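Local coordinates for protein dual oxidase maturation factor 1 (PDB 6WXU) that probably supports the maturation of the dual oxidase DUOX1 and its transport from the endoplasmic reticulum to the plasma membrane, at residues A83-K88 against K93-D98; C234-R237 against V242-T245; T29-A34 against I63-L68. All blocks are in the same frame, centred on the assembly; numbering follows the deposited sequence.

Contact 1. Residues A83-K88 against K93-D98. With NAG (2-acetamido-2-deoxy-beta-D-glucopyranose), chain M.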
loop_
_atom_site.group_PDB
_atom_site.type_symbol
_atom_site.label_atom_id
_atom_site.label_comp_id
_atom_site.label_asym_id
_atom_site.label_seq_id
_atom_site.Cartn_x
_atom_site.Cartn_y
_atom_site.Cartn_z
ATOM N N ALA B 83 -10.040 9.079 -31.912
ATOM C CA ALA B 83 -10.322 10.409 -31.397
ATOM C C ALA B 83 -9.026 11.152 -31.114
ATOM O O ALA B 83 -7.950 10.559 -31.035
ATOM C CB ALA B 83 -11.164 10.342 -30.121
ATOM N N ASN B 84 -9.146 12.470 -30.966
ATOM C CA ASN B 84 -8.063 13.320 -30.487
ATOM C C ASN B 84 -8.342 13.680 -29.037
ATOM O O ASN B 84 -9.371 14.293 -28.738
ATOM C CB ASN B 84 -7.943 14.593 -31.319
ATOM C CG ASN B 84 -7.815 14.317 -32.786
ATOM O OD1 ASN B 84 -7.460 13.220 -33.193
ATOM N ND2 ASN B 84 -8.105 15.320 -33.595
ATOM N N THR B 85 -7.431 13.315 -28.144
ATOM C CA THR B 85 -7.631 13.513 -26.718
ATOM C C THR B 85 -6.389 14.131 -26.094
ATOM O O THR B 85 -5.335 14.233 -26.720
ATOM C CB THR B 85 -7.954 12.193 -26.012
ATOM O OG1 THR B 85 -6.886 11.267 -26.223
ATOM C CG2 THR B 85 -9.230 11.595 -26.545
ATOM N N THR B 86 -6.528 14.559 -24.844
ATOM C CA THR B 86 -5.366 14.955 -24.071
ATOM C C THR B 86 -4.567 13.718 -23.685
ATOM O O THR B 86 -5.058 12.590 -23.745
ATOM C CB THR B 86 -5.787 15.723 -22.821
ATOM O OG1 THR B 86 -6.556 14.869 -21.970
ATOM C CG2 THR B 86 -6.626 16.921 -23.199
ATOM N N TYR B 87 -3.316 13.928 -23.289
ATOM C CA TYR B 87 -2.436 12.810 -22.992
ATOM C C TYR B 87 -2.060 12.736 -21.520
ATOM O O TYR B 87 -2.334 11.729 -20.867
ATOM C CB TYR B 87 -1.174 12.892 -23.858
ATOM C CG TYR B 87 -0.238 11.724 -23.679
ATOM C CD1 TYR B 87 -0.720 10.463 -23.384
ATOM C CD2 TYR B 87 1.128 11.887 -23.792
ATOM C CE1 TYR B 87 0.128 9.401 -23.213
ATOM C CE2 TYR B 87 1.982 10.829 -23.623
ATOM C CZ TYR B 87 1.476 9.589 -23.334
ATOM O OH TYR B 87 2.325 8.525 -23.163
ATOM N N LYS B 88 -1.448 13.777 -20.970
ATOM C CA LYS B 88 -0.880 13.694 -19.634
ATOM C C LYS B 88 -1.050 15.035 -18.939
ATOM O O LYS B 88 -1.538 16.004 -19.523
ATOM C CB LYS B 88 0.590 13.290 -19.690
ATOM C CG LYS B 88 1.471 14.317 -20.358
ATOM C CD LYS B 88 2.906 13.860 -20.396
ATOM C CE LYS B 88 3.791 14.899 -21.045
ATOM N NZ LYS B 88 5.205 14.454 -21.093
ATOM N N LYS B 93 -0.656 19.550 -24.731
ATOM C CA LYS B 93 -0.582 18.887 -26.026
ATOM C C LYS B 93 -1.610 17.771 -26.133
ATOM O O LYS B 93 -1.867 17.052 -25.165
ATOM C CB LYS B 93 0.816 18.318 -26.246
ATOM C CG LYS B 93 1.888 19.367 -26.368
ATOM C CD LYS B 93 1.727 20.139 -27.654
ATOM C CE LYS B 93 2.784 21.213 -27.784
ATOM N NZ LYS B 93 2.630 22.249 -26.733
ATOM N N TRP B 94 -2.186 17.622 -27.323
ATOM C CA TRP B 94 -3.163 16.587 -27.616
ATOM C C TRP B 94 -2.553 15.528 -28.523
ATOM O O TRP B 94 -1.622 15.801 -29.283
ATOM C CB TRP B 94 -4.409 17.174 -28.282
ATOM C CG TRP B 94 -5.276 17.962 -27.358
ATOM C CD1 TRP B 94 -4.871 18.832 -26.397
ATOM C CD2 TRP B 94 -6.704 17.936 -27.298
ATOM N NE1 TRP B 94 -5.955 19.358 -25.745
ATOM C CE2 TRP B 94 -7.094 18.820 -26.281
ATOM C CE3 TRP B 94 -7.690 17.249 -28.008
ATOM C CZ2 TRP B 94 -8.425 19.037 -25.956
ATOM C CZ3 TRP B 94 -9.010 17.468 -27.684
ATOM C CH2 TRP B 94 -9.366 18.352 -26.668
ATOM N N VAL B 95 -3.090 14.313 -28.441
ATOM C CA VAL B 95 -2.623 13.194 -29.244
ATOM C C VAL B 95 -3.791 12.632 -30.040
ATOM O O VAL B 95 -4.958 12.829 -29.704
ATOM C CB VAL B 95 -1.978 12.091 -28.386
ATOM C CG1 VAL B 95 -0.753 12.618 -27.696
ATOM C CG2 VAL B 95 -2.963 11.571 -27.377
ATOM N N SER B 96 -3.459 11.918 -31.110
ATOM C CA SER B 96 -4.436 11.249 -31.962
ATOM C C SER B 96 -4.298 9.750 -31.742
ATOM O O SER B 96 -3.291 9.154 -32.132
ATOM C CB SER B 96 -4.217 11.614 -33.426
ATOM O OG SER B 96 -5.152 10.952 -34.251
ATOM N N VAL B 97 -5.306 9.139 -31.125
ATOM C CA VAL B 97 -5.211 7.781 -30.620
ATOM C C VAL B 97 -6.363 6.945 -31.167
ATOM O O VAL B 97 -7.241 7.436 -31.870
ATOM C CB VAL B 97 -5.199 7.738 -29.081
ATOM C CG1 VAL B 97 -3.883 8.236 -28.560
ATOM C CG2 VAL B 97 -6.326 8.576 -28.536
ATOM N N ASP B 98 -6.331 5.657 -30.832
ATOM C CA ASP B 98 -7.383 4.685 -31.120
ATOM C C ASP B 98 -7.808 4.081 -29.788
ATOM O O ASP B 98 -7.213 3.107 -29.327
ATOM C CB ASP B 98 -6.903 3.598 -32.069
ATOM C CG ASP B 98 -6.646 4.109 -33.461
ATOM O OD1 ASP B 98 -6.739 5.331 -33.671
ATOM O OD2 ASP B 98 -6.351 3.287 -34.352
HETATM C C1 NAG M . -8.025 15.201 -35.023
HETATM C C2 NAG M . -9.399 14.942 -35.632
HETATM C C3 NAG M . -9.301 14.881 -37.150
HETATM C C4 NAG M . -8.635 16.140 -37.686
HETATM C C5 NAG M . -7.290 16.349 -37.001
HETATM C C6 NAG M . -6.632 17.649 -37.395
HETATM C C7 NAG M . -11.283 13.589 -34.843
HETATM C C8 NAG M . -11.717 12.258 -34.314
HETATM N N2 NAG M . -9.981 13.716 -35.112
HETATM O O3 NAG M . -10.605 14.753 -37.702
HETATM O O4 NAG M . -8.436 16.028 -39.089
HETATM O O5 NAG M . -7.471 16.395 -35.579
HETATM O O6 NAG M . -7.551 18.499 -38.067
HETATM O O7 NAG M . -12.073 14.508 -35.015
#
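The indole of Trp-94 carries Thr-86 on one face: methyl CG2 of Thr-86 sits 3.9 Å from the centroid of the five-membered ring of Trp-94, a CH-pi contact, and Thr-85 C lies above the rim of that same face. A polar side chain of another protein chain also packs on Trp-94. This is the closing end of a beta hairpin, strands 77-86 and 94-103 running antiparallel. In Thr-86, OG1 stands between the backbone N and the carbonyl carbon (chi1 63°), which lets CG2 meet the indole while OG1 hydrogen-bonds to Asp-152. Two hydrogen-bonded pairs, Ala-83 with Val-97 and Thr-85 with Val-95, lace the strands; Val-97 N reaches Ala-83 O at 3.0 Å and Val-95 N reaches Thr-85 O at 2.8 Å. All four of these residues share one buried face, where Thr-85 OG1 comes within 3.6 Å of Val-97 CG2. Beyond the last bond, Tyr-87 CB rests on Val-95 CG1 at 3.9 Å, and Tyr-87 OH hydrogen-bonds to Tyr-126 OH. Asn-84 and Ser-96, a non-hydrogen-bonded pair, occupy the other face, and there Asn-84 is N-glycosylated: its ND2 is joined covalently to C1 of N-acetylglucosamine, at 1.4 Å.

Contact 2. Residues C234-R237 against V242-T245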
loop_
_atom_site.group_PDB
_atom_site.type_symbol
_atom_site.label_atom_id
_atom_site.label_comp_id
_atom_site.label_asym_id
_atom_site.label_seq_id
_atom_site.Cartn_x
_atom_site.Cartn_y
_atom_site.Cartn_z
ATOM N N CYS B 234 -25.473 5.427 -20.917
ATOM C CA CYS B 234 -24.390 6.155 -20.264
ATOM C C CYS B 234 -23.400 6.673 -21.299
ATOM O O CYS B 234 -22.935 5.902 -22.144
ATOM C CB CYS B 234 -23.685 5.270 -19.249
ATOM S SG CYS B 234 -24.742 4.875 -17.843
ATOM N N PRO B 235 -23.052 7.956 -21.266
ATOM C CA PRO B 235 -22.203 8.519 -22.316
ATOM C C PRO B 235 -20.744 8.141 -22.135
ATOM O O PRO B 235 -20.207 8.152 -21.025
ATOM C CB PRO B 235 -22.404 10.028 -22.149
ATOM C CG PRO B 235 -22.669 10.189 -20.703
ATOM C CD PRO B 235 -23.443 8.973 -20.275
ATOM N N LEU B 236 -20.105 7.803 -23.250
ATOM C CA LEU B 236 -18.681 7.510 -23.276
ATOM C C LEU B 236 -17.982 8.457 -24.239
ATOM O O LEU B 236 -17.201 8.021 -25.087
ATOM C CB LEU B 236 -18.437 6.058 -23.676
ATOM C CG LEU B 236 -18.848 4.989 -22.667
ATOM C CD1 LEU B 236 -18.869 3.632 -23.324
ATOM C CD2 LEU B 236 -17.892 4.987 -21.505
ATOM N N ARG B 237 -18.274 9.748 -24.129
ATOM C CA ARG B 237 -17.697 10.735 -25.029
ATOM C C ARG B 237 -16.222 10.945 -24.718
ATOM O O ARG B 237 -15.844 11.141 -23.561
ATOM C CB ARG B 237 -18.444 12.056 -24.904
ATOM C CG ARG B 237 -19.935 11.903 -24.744
ATOM C CD ARG B 237 -20.563 11.452 -26.029
ATOM N NE ARG B 237 -20.572 12.515 -27.024
ATOM C CZ ARG B 237 -21.678 13.077 -27.495
ATOM N NH1 ARG B 237 -21.599 14.038 -28.403
ATOM N NH2 ARG B 237 -22.860 12.669 -27.066
ATOM N N VAL B 242 -17.705 9.599 -29.953
ATOM C CA VAL B 242 -18.481 8.781 -29.031
ATOM C C VAL B 242 -18.050 7.332 -29.197
ATOM O O VAL B 242 -17.615 6.909 -30.272
ATOM C CB VAL B 242 -19.994 8.951 -29.271
ATOM C CG1 VAL B 242 -20.309 10.394 -29.559
ATOM C CG2 VAL B 242 -20.450 8.090 -30.421
ATOM N N LEU B 243 -18.153 6.566 -28.119
ATOM C CA LEU B 243 -17.717 5.176 -28.100
ATOM C C LEU B 243 -18.931 4.289 -27.870
ATOM O O LEU B 243 -19.594 4.396 -26.834
ATOM C CB LEU B 243 -16.661 4.953 -27.018
ATOM C CG LEU B 243 -15.658 3.813 -27.178
ATOM C CD1 LEU B 243 -14.471 4.045 -26.285
ATOM C CD2 LEU B 243 -16.290 2.500 -26.832
ATOM N N HIS B 244 -19.221 3.424 -28.834
ATOM C CA HIS B 244 -20.340 2.497 -28.760
ATOM C C HIS B 244 -19.801 1.082 -28.651
ATOM O O HIS B 244 -18.888 0.706 -29.390
ATOM C CB HIS B 244 -21.239 2.623 -29.989
ATOM C CG HIS B 244 -21.996 3.910 -30.053
ATOM N ND1 HIS B 244 -22.145 4.628 -31.219
ATOM C CD2 HIS B 244 -22.655 4.605 -29.098
ATOM C CE1 HIS B 244 -22.860 5.711 -30.979
ATOM N NE2 HIS B 244 -23.182 5.722 -29.698
ATOM N N THR B 245 -20.358 0.306 -27.729
ATOM C CA THR B 245 -19.954 -1.075 -27.529
ATOM C C THR B 245 -21.029 -2.012 -28.054
ATOM O O THR B 245 -22.224 -1.773 -27.860
ATOM C CB THR B 245 -19.696 -1.368 -26.052
ATOM O OG1 THR B 245 -20.928 -1.283 -25.333
ATOM C CG2 THR B 245 -18.717 -0.371 -25.482
#
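Leu-236 and Arg-237 face Leu-243 and Val-242 across a loop that doubles back on itself without regular strand structure, in the predicted extracellular region between helix 228-231 and strand 245-247. The chain backbones draw together toward the turn: CA of Arg-237 is 4.5 Å from CA of Val-242, whereas CA of Leu-236 is 5.4 Å from CA of Leu-243. Apolar packing forms the buried part. CB of Leu-236 meets CB of Leu-243 at 3.9 Å, and beyond these atoms the branches part. Leu-236 CD1 lies 3.7 Å from Leu-243 O, and in return CB of Leu-243 comes to 3.7 Å from Leu-236 O, each leucine packing partly on the other's backbone carbonyl. Both side chains also touch Leu-157, so the loop packs against helix 152-159. Covalent and polar ties fix residues 234-237: Cys-234 is disulfide-bonded to Cys-167, and Pro-235 O accepts a hydrogen bond from Lys-160 NZ. The remaining kind of contact sets an aliphatic methyl against a charged flat group. Arg-237 and Val-242 run side by side, pointing the same way. The arginine chain bends at chi2 and again at chi3 (both -72°), folding its guanidinium back beside the valine, while an aromatic side chain of another protein chain also packs on Arg-237. Val-242 CG1 sits over one guanidinium face, offset toward the NE side of the group, 3.7 Å from Arg-237 CZ and 3.7 Å from Arg-237 CD.

Contact 3. Residues T29-A34 against I63-L68. With PLC (diundecyl phosphatidyl choline), chain O.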
loop_
_atom_site.group_PDB
_atom_site.type_symbol
_atom_site.label_atom_id
_atom_site.label_comp_id
_atom_site.label_asym_id
_atom_site.label_seq_id
_atom_site.Cartn_x
_atom_site.Cartn_y
_atom_site.Cartn_z
ATOM N N THR B 29 -1.378 -23.743 -26.935
ATOM C CA THR B 29 -0.257 -24.678 -26.983
ATOM C C THR B 29 -0.634 -26.030 -26.394
ATOM O O THR B 29 -0.225 -27.071 -26.917
ATOM C CB THR B 29 0.952 -24.105 -26.250
ATOM O OG1 THR B 29 0.572 -23.728 -24.923
ATOM C CG2 THR B 29 1.496 -22.897 -26.986
ATOM N N ILE B 30 -1.414 -26.037 -25.311
ATOM C CA ILE B 30 -1.815 -27.301 -24.696
ATOM C C ILE B 30 -2.621 -28.139 -25.678
ATOM O O ILE B 30 -2.352 -29.331 -25.877
ATOM C CB ILE B 30 -2.607 -27.043 -23.405
ATOM C CG1 ILE B 30 -1.668 -26.639 -22.272
ATOM C CG2 ILE B 30 -3.404 -28.268 -23.024
ATOM C CD1 ILE B 30 -2.380 -26.409 -20.967
ATOM N N PHE B 31 -3.620 -27.530 -26.314
ATOM C CA PHE B 31 -4.464 -28.318 -27.200
ATOM C C PHE B 31 -3.775 -28.647 -28.519
ATOM O O PHE B 31 -4.060 -29.694 -29.109
ATOM C CB PHE B 31 -5.793 -27.605 -27.419
ATOM C CG PHE B 31 -6.726 -27.733 -26.248
ATOM C CD1 PHE B 31 -6.634 -26.868 -25.173
ATOM C CD2 PHE B 31 -7.669 -28.743 -26.205
ATOM C CE1 PHE B 31 -7.480 -26.998 -24.090
ATOM C CE2 PHE B 31 -8.516 -28.874 -25.124
ATOM C CZ PHE B 31 -8.420 -28.001 -24.067
ATOM N N LEU B 32 -2.840 -27.814 -28.978
ATOM C CA LEU B 32 -2.038 -28.209 -30.132
ATOM C C LEU B 32 -1.136 -29.389 -29.794
ATOM O O LEU B 32 -0.917 -30.270 -30.633
ATOM C CB LEU B 32 -1.209 -27.032 -30.634
ATOM C CG LEU B 32 -1.947 -26.039 -31.526
ATOM C CD1 LEU B 32 -1.012 -24.935 -31.969
ATOM C CD2 LEU B 32 -2.533 -26.754 -32.725
ATOM N N THR B 33 -0.604 -29.424 -28.572
ATOM C CA THR B 33 0.216 -30.554 -28.150
ATOM C C THR B 33 -0.597 -31.841 -28.134
ATOM O O THR B 33 -0.144 -32.884 -28.618
ATOM C CB THR B 33 0.811 -30.279 -26.771
ATOM O OG1 THR B 33 1.710 -29.169 -26.852
ATOM C CG2 THR B 33 1.557 -31.488 -26.269
ATOM N N ALA B 34 -1.806 -31.783 -27.571
ATOM C CA ALA B 34 -2.665 -32.964 -27.557
ATOM C C ALA B 34 -3.002 -33.418 -28.972
ATOM O O ALA B 34 -3.011 -34.622 -29.264
ATOM C CB ALA B 34 -3.938 -32.673 -26.767
ATOM N N ILE B 63 -14.210 -28.211 -28.719
ATOM C CA ILE B 63 -15.257 -27.736 -27.819
ATOM C C ILE B 63 -14.695 -27.508 -26.424
ATOM O O ILE B 63 -14.964 -26.480 -25.789
ATOM C CB ILE B 63 -16.437 -28.721 -27.802
ATOM C CG1 ILE B 63 -17.151 -28.720 -29.151
ATOM C CG2 ILE B 63 -17.407 -28.357 -26.716
ATOM C CD1 ILE B 63 -18.232 -29.756 -29.259
ATOM N N GLY B 64 -13.887 -28.445 -25.930
ATOM C CA GLY B 64 -13.307 -28.271 -24.612
ATOM C C GLY B 64 -12.391 -27.070 -24.521
ATOM O O GLY B 64 -12.298 -26.437 -23.467
ATOM N N ALA B 65 -11.722 -26.727 -25.621
ATOM C CA ALA B 65 -10.817 -25.582 -25.620
ATOM C C ALA B 65 -11.576 -24.268 -25.705
ATOM O O ALA B 65 -11.170 -23.275 -25.093
ATOM C CB ALA B 65 -9.826 -25.684 -26.775
ATOM N N VAL B 66 -12.669 -24.241 -26.464
ATOM C CA VAL B 66 -13.459 -23.021 -26.582
ATOM C C VAL B 66 -14.137 -22.689 -25.262
ATOM O O VAL B 66 -14.150 -21.530 -24.835
ATOM C CB VAL B 66 -14.479 -23.159 -27.721
ATOM C CG1 VAL B 66 -15.576 -22.148 -27.549
ATOM C CG2 VAL B 66 -13.793 -22.960 -29.047
ATOM N N ILE B 67 -14.707 -23.692 -24.589
ATOM C CA ILE B 67 -15.362 -23.434 -23.307
ATOM C C ILE B 67 -14.391 -22.816 -22.313
ATOM O O ILE B 67 -14.786 -22.011 -21.464
ATOM C CB ILE B 67 -15.971 -24.728 -22.743
ATOM C CG1 ILE B 67 -17.024 -25.285 -23.691
ATOM C CG2 ILE B 67 -16.589 -24.481 -21.391
ATOM C CD1 ILE B 67 -17.522 -26.641 -23.283
ATOM N N LEU B 68 -13.114 -23.164 -22.406
ATOM C CA LEU B 68 -12.126 -22.687 -21.451
ATOM C C LEU B 68 -11.500 -21.366 -21.864
ATOM O O LEU B 68 -11.128 -20.570 -20.998
ATOM C CB LEU B 68 -11.033 -23.740 -21.270
ATOM C CG LEU B 68 -10.265 -23.754 -19.956
ATOM C CD1 LEU B 68 -11.209 -23.965 -18.796
ATOM C CD2 LEU B 68 -9.228 -24.846 -19.998
HETATM C C1 PLC O . 2.571 -15.842 -16.581
HETATM C C2 PLC O . 1.993 -17.210 -16.861
HETATM C C3 PLC O . 0.523 -17.209 -16.579
HETATM C C4 PLC O . -0.765 -12.432 -15.803
HETATM C C5 PLC O . -1.869 -13.272 -16.460
HETATM C C6 PLC O . -1.761 -12.279 -18.692
HETATM C C7 PLC O . -3.727 -13.274 -18.003
HETATM C C8 PLC O . -3.085 -11.236 -16.953
HETATM C "C'" PLC O . 2.951 -18.675 -18.564
HETATM C "C1'" PLC O . 3.330 -19.058 -19.959
HETATM C "C2'" PLC O . 4.304 -20.219 -19.913
HETATM C "C3'" PLC O . 4.048 -21.370 -20.881
HETATM C "C4'" PLC O . 3.411 -22.603 -20.243
HETATM C "C5'" PLC O . 3.745 -23.727 -21.190
HETATM C "C6'" PLC O . 2.688 -24.780 -21.373
HETATM C "C7'" PLC O . 2.821 -25.272 -22.805
HETATM C "C8'" PLC O . 2.624 -26.770 -23.019
HETATM C "C9'" PLC O . 3.924 -27.555 -23.134
HETATM C "CA'" PLC O . 4.411 -27.817 -24.536
HETATM C "CB'" PLC O . 5.521 -28.823 -24.516
HETATM C CB PLC O . -1.315 -18.803 -16.902
HETATM C C1B PLC O . -1.751 -20.221 -17.097
HETATM C C2B PLC O . -3.207 -20.410 -16.736
HETATM C C3B PLC O . -3.764 -21.572 -17.534
HETATM C C4B PLC O . -5.199 -21.814 -17.143
HETATM C C5B PLC O . -5.490 -23.296 -17.177
HETATM C C6B PLC O . -5.399 -23.770 -18.604
HETATM C C7B PLC O . -4.976 -25.220 -18.673
HETATM C C8B PLC O . -6.015 -26.121 -18.047
HETATM C C9B PLC O . -6.030 -27.473 -18.754
HETATM C CAA PLC O . -7.153 -28.337 -18.231
HETATM C CBA PLC O . -7.491 -27.948 -16.810
HETATM O "O'" PLC O . 3.258 -19.367 -17.660
HETATM O OB PLC O . -2.089 -17.911 -16.699
HETATM O O2 PLC O . 2.169 -17.519 -18.241
HETATM O O3 PLC O . 0.075 -18.477 -16.959
HETATM O O1P PLC O . 1.371 -13.153 -17.496
HETATM O O2P PLC O . 2.773 -12.735 -15.409
HETATM O O3P PLC O . 1.722 -15.005 -15.813
HETATM O O4P PLC O . 0.334 -13.187 -15.282
HETATM N N PLC O . -2.588 -12.504 -17.502
HETATM P P PLC O . 1.679 -13.441 -16.085
#
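Two predicted transmembrane helices that line a bound phospholipid meet where Phe-31 of helix 22-41 lays its ring against Ala-65 of helix 50-72. The methyl CB of Ala-65 stands almost exactly on the ring normal, 2° off it and 3.5 Å from the Phe-31 ring centroid, so it is nearly equidistant from all six ring carbons: a CH-pi contact over the centre of the face. Ala-65 CA lies over the same ring, 3.7 Å from Phe-31 CZ, and Gly-64 C comes to 4.1 Å from Phe-31 CZ. Replacing Phe-31 by an alanine would probably leave the Ala-65 methyl without its aromatic cover and open a gap between the two helices. The two lipid tails pass different parts of the helix 22-41 surface. One passes Thr-29 OG1, 3.5 Å from lipid C7', and goes on past Thr-33; the other lies between Ile-30 CD1, 3.7 Å from lipid C7B, and Leu-68 CD2, 4.0 Å from lipid C8B. Thr-33 uses its N and its OG1 to grip Thr-29 O from opposite faces of that carbonyl. Leu-61 of helix 50-72 extends the packing on Phe-31, while Ile-63, Val-66 and Ile-67 look to the other helices of the bundle, 170-199, 203-224 and 249-273.

Overall arrangement
From the N terminus, the chain first pairs helix 22-41 with helix 50-72 in contact 3, which closes the 28-residue connection between its segments within the membrane bundle. Strand 77-86 follows directly, and contact 1 shuts the hairpin to strand 94-103 across a four-residue turn, with its centre about 40 Å from that of contact 3. After two more strands and the helices up to 228-231, contact 2 closes another four-residue connection leading into strand 245-247, which pairs with strand 77-86 at the sheet's edge; helix 249-273 follows. The three follow in series, none nested or crossed. Contacts 1 and 2 lie on the same side of the chain's centre, centres about 17 Å apart and not touching; contact 3 lies opposite.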